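Local coordinates for general stress protein 26 (Bacillus anthracis, PDB 3EC6) that binds flavin-adenine dinucleotide in a fold of the pyridoxamine 5'-phosphate oxidase family; its reaction is unknown, though its name suggests a role in general stress, at residues T46-K51 against I86-T91. Numbering follows the deposited sequence.
Sequences TDRQSK and IEEDST. With FAD (flavin-adenine dinucleotide), chain B.
Arg48 and Glu88 join the two segments by a two-pronged salt bridge at the surface of the antiparallel, split-barrel-like sheet characteristic of the pyridoxamine 5'-phosphate oxidase family. Strands 41-47 and 77-87 both pair with strand 113-126, which lies between them and whose Val114 is touched by both side chains. Along 46-51, Thr46 comes first, at the end of its strand: chi1 of -163° sets OG1 opposite the backbone N, and the hydroxyl donates to flavin O2 at 2.7 Å. Asp47 then opens a type I turn to Ser50, and its OD2 accepts from Gln49 N (2.8 Å) as an Asx turn. Arg48, second in the turn, leaves the flavin side; bent at chi3, it reaches Glu88 end-on, the two side chains meeting nearly at right angles. Both acceptors lie close to the guanidinium plane, yet the carboxylate is turned 50° against it, and both oxygens are met from above the carboxylate plane. Arg48 NH2 also donates to Pro111 O, a second partner for that nitrogen. Ser50 N closes the turn on Asp47 O; in the conformer given, Ser50 OG also donates to it. Lys51 begins helix 51-58 and gives its backbone N to FAD O1A at 2.7 Å, nearly straight at 169°, while its aliphatic chain runs along the phosphate and adenosine ribose. One short turn thus carries flavin and diphosphate contacts as well as the salt bridge, where Arg48 NH1 meets Glu88 OE2 at 2.9 Å and Arg48 NH2 meets Glu88 OE1 at 2.7 Å.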
loop_
_atom_site.group_PDB
_atom_site.type_symbol
_atom_site.label_atom_id
_atom_site.label_comp_id
_atom_site.label_asym_id
_atom_site.label_seq_id
_atom_site.Cartn_x
_atom_site.Cartn_y
_atom_site.Cartn_z
ATOM N N THR A 46 2.115 -14.564 -9.086
ATOM C CA THR A 46 0.719 -14.596 -8.674
ATOM C C THR A 46 -0.072 -15.579 -9.531
ATOM O O THR A 46 0.480 -16.156 -10.502
ATOM C CB THR A 46 0.077 -13.169 -8.597
ATOM O OG1 THR A 46 -1.123 -13.246 -7.831
ATOM C CG2 THR A 46 -0.207 -12.611 -9.986
ATOM N N ASP A 47 -1.353 -15.708 -9.213
ATOM C CA ASP A 47 -2.247 -16.571 -9.980
ATOM C C ASP A 47 -2.801 -15.740 -11.138
ATOM O O ASP A 47 -3.158 -14.535 -10.976
ATOM C CB ASP A 47 -3.390 -17.003 -9.051
ATOM C CG ASP A 47 -4.504 -17.745 -9.786
ATOM O OD1 ASP A 47 -4.399 -18.962 -9.979
ATOM O OD2 ASP A 47 -5.508 -17.086 -10.159
ATOM N N ARG A 48 -2.891 -16.364 -12.313
ATOM C CA ARG A 48 -3.328 -15.606 -13.502
ATOM C C ARG A 48 -4.778 -15.110 -13.461
ATOM O O ARG A 48 -5.109 -14.162 -14.180
ATOM C CB ARG A 48 -3.074 -16.364 -14.791
ATOM C CG ARG A 48 -4.008 -17.458 -15.029
ATOM C CD ARG A 48 -3.923 -17.848 -16.537
ATOM N NE ARG A 48 -2.666 -18.541 -16.828
ATOM C CZ ARG A 48 -1.724 -18.118 -17.683
ATOM N NH1 ARG A 48 -1.825 -16.962 -18.373
ATOM N NH2 ARG A 48 -0.638 -18.856 -17.830
ATOM N N GLN A 49 -5.591 -15.669 -12.573
ATOM C CA GLN A 49 -6.950 -15.175 -12.408
ATOM C C GLN A 49 -7.101 -14.060 -11.358
ATOM O O GLN A 49 -8.239 -13.621 -11.085
ATOM C CB GLN A 49 -7.908 -16.336 -12.108
ATOM C CG GLN A 49 -7.937 -17.436 -13.161
ATOM C CD GLN A 49 -8.175 -16.902 -14.577
ATOM O OE1 GLN A 49 -7.611 -17.429 -15.532
ATOM N NE2 GLN A 49 -9.011 -15.873 -14.711
ATOM N N SER A 50 -5.985 -13.613 -10.798
ATOM C CA SER A 50 -5.958 -12.535 -9.816
ATOM C C SER A 50 -6.607 -11.264 -10.329
ATOM O O SER A 50 -6.461 -10.907 -11.493
ATOM C CB SER A 50 -4.506 -12.238 -9.443
ATOM O OG SER A 50 -4.074 -13.217 -8.554
ATOM N N LYS A 51 -7.337 -10.587 -9.443
ATOM C CA LYS A 51 -7.900 -9.295 -9.794
ATOM C C LYS A 51 -6.799 -8.283 -10.095
ATOM O O LYS A 51 -7.011 -7.402 -10.883
ATOM C CB LYS A 51 -8.877 -8.781 -8.733
ATOM C CG LYS A 51 -10.209 -9.519 -8.703
ATOM C CD LYS A 51 -10.964 -9.078 -7.417
ATOM C CE LYS A 51 -12.022 -10.084 -6.968
ATOM N NZ LYS A 51 -13.124 -10.169 -7.959
ATOM N N ILE A 86 2.393 -8.747 -18.028
ATOM C CA ILE A 86 2.425 -10.138 -17.532
ATOM C C ILE A 86 3.535 -10.875 -18.244
ATOM O O ILE A 86 3.724 -10.734 -19.475
ATOM C CB ILE A 86 1.068 -10.803 -17.780
ATOM C CG1 ILE A 86 -0.023 -10.004 -17.074
ATOM C CG2 ILE A 86 1.061 -12.259 -17.172
ATOM C CD1 ILE A 86 0.306 -9.576 -15.688
ATOM N N GLU A 87 4.294 -11.656 -17.484
ATOM C CA GLU A 87 5.489 -12.331 -17.995
ATOM C C GLU A 87 5.281 -13.818 -17.700
ATOM O O GLU A 87 4.985 -14.213 -16.556
ATOM C CB GLU A 87 6.757 -11.736 -17.319
ATOM C CG GLU A 87 8.028 -12.530 -17.607
ATOM C CD GLU A 87 8.459 -12.449 -19.068
ATOM O OE1 GLU A 87 9.203 -11.498 -19.387
ATOM O OE2 GLU A 87 8.131 -13.344 -19.879
ATOM N N GLU A 88 5.388 -14.647 -18.749
ATOM C CA GLU A 88 5.203 -16.083 -18.560
ATOM C C GLU A 88 6.512 -16.835 -18.897
ATOM O O GLU A 88 6.487 -18.050 -19.041
ATOM C CB GLU A 88 4.054 -16.629 -19.428
ATOM C CG GLU A 88 2.747 -15.917 -19.160
ATOM C CD GLU A 88 1.520 -16.756 -19.424
ATOM O OE1 GLU A 88 1.522 -17.983 -19.152
ATOM O OE2 GLU A 88 0.526 -16.169 -19.870
ATOM N N ASP A 89 7.616 -16.110 -19.039
ATOM C CA ASP A 89 8.927 -16.721 -19.337
ATOM C C ASP A 89 9.258 -17.818 -18.314
ATOM O O ASP A 89 9.327 -17.549 -17.116
ATOM C CB ASP A 89 9.979 -15.629 -19.300
ATOM C CG ASP A 89 11.351 -16.159 -19.586
ATOM O OD1 ASP A 89 11.623 -16.517 -20.763
ATOM O OD2 ASP A 89 12.159 -16.246 -18.645
ATOM N N SER A 90 9.455 -19.051 -18.790
ATOM C CA SER A 90 9.759 -20.193 -17.908
ATOM C C SER A 90 11.035 -20.007 -17.108
ATOM O O SER A 90 11.097 -20.421 -15.951
ATOM C CB SER A 90 9.853 -21.494 -18.699
ATOM O OG SER A 90 8.604 -21.803 -19.277
ATOM N N THR A 91 12.037 -19.367 -17.707
ATOM C CA THR A 91 13.319 -19.161 -17.021
ATOM C C THR A 91 13.125 -18.257 -15.800
ATOM O O THR A 91 13.579 -18.607 -14.714
ATOM C CB THR A 91 14.400 -18.605 -17.953
ATOM O OG1 THR A 91 14.613 -19.560 -18.997
ATOM C CG2 THR A 91 15.759 -18.385 -17.199
HETATM P PA FAD B . -7.993 -11.594 -5.560
HETATM O O1A FAD B . -8.078 -11.721 -7.074
HETATM O O2A FAD B . -7.920 -12.927 -4.837
HETATM O O5B FAD B . -9.332 -10.887 -4.930
HETATM C C5B FAD B . -9.277 -10.539 -3.567
HETATM C C4B FAD B . -9.521 -9.044 -3.572
HETATM O O4B FAD B . -10.909 -8.818 -3.895
HETATM C C3B FAD B . -9.221 -8.462 -2.194
HETATM O O3B FAD B . -7.950 -7.813 -2.178
HETATM C C2B FAD B . -10.446 -7.586 -1.929
HETATM O O2B FAD B . -10.198 -6.251 -2.336
HETATM C C1B FAD B . -11.553 -8.171 -2.809
HETATM N N9A FAD B . -12.364 -9.168 -2.065
HETATM C C8A FAD B . -11.939 -9.929 -0.999
HETATM N N7A FAD B . -12.965 -10.712 -0.582
HETATM C C5A FAD B . -14.033 -10.479 -1.368
HETATM C C6A FAD B . -15.316 -11.024 -1.348
HETATM N N6A FAD B . -15.712 -11.708 -0.264
HETATM N N1A FAD B . -16.231 -10.572 -2.285
HETATM C C2A FAD B . -15.870 -9.605 -3.221
HETATM N N3A FAD B . -14.585 -9.072 -3.230
HETATM C C4A FAD B . -13.678 -9.510 -2.310
HETATM N N1 FAD B . -0.437 -13.244 -3.276
HETATM C C2 FAD B . 0.214 -13.595 -4.440
HETATM O O2 FAD B . -0.512 -14.008 -5.349
HETATM N N3 FAD B . 1.574 -13.437 -4.580
HETATM C C4 FAD B . 2.336 -12.966 -3.532
HETATM O O4 FAD B . 3.585 -12.829 -3.672
HETATM C C4X FAD B . 1.704 -12.665 -2.308
HETATM N N5 FAD B . 2.473 -12.205 -1.250
HETATM C C5X FAD B . 1.834 -11.918 -0.051
HETATM C C6 FAD B . 2.646 -11.478 1.012
HETATM C C7 FAD B . 1.995 -11.155 2.207
HETATM C C7M FAD B . 2.852 -10.691 3.361
HETATM C C8 FAD B . 0.594 -11.270 2.338
HETATM C C8M FAD B . -0.139 -10.902 3.620
HETATM C C9 FAD B . -0.200 -11.662 1.253
HETATM C C9A FAD B . 0.433 -12.006 0.042
HETATM N N10 FAD B . -0.335 -12.423 -1.039
HETATM C C10 FAD B . 0.317 -12.779 -2.219
HETATM C "C1'" FAD B . -1.828 -12.426 -1.054
HETATM C "C2'" FAD B . -2.444 -11.170 -1.689
HETATM O "O2'" FAD B . -2.044 -9.991 -0.985
HETATM C "C3'" FAD B . -3.964 -11.283 -1.561
HETATM O "O3'" FAD B . -4.340 -12.510 -2.210
HETATM C "C4'" FAD B . -4.676 -10.100 -2.205
HETATM O "O4'" FAD B . -6.096 -10.059 -1.850
HETATM C "C5'" FAD B . -4.541 -10.166 -3.736
HETATM O "O5'" FAD B . -5.268 -9.088 -4.307
HETATM P P FAD B . -6.093 -9.466 -5.639
HETATM O O1P FAD B . -7.056 -8.347 -6.019
HETATM O O2P FAD B . -5.212 -10.003 -6.731
HETATM O O3P FAD B . -6.869 -10.686 -4.952
#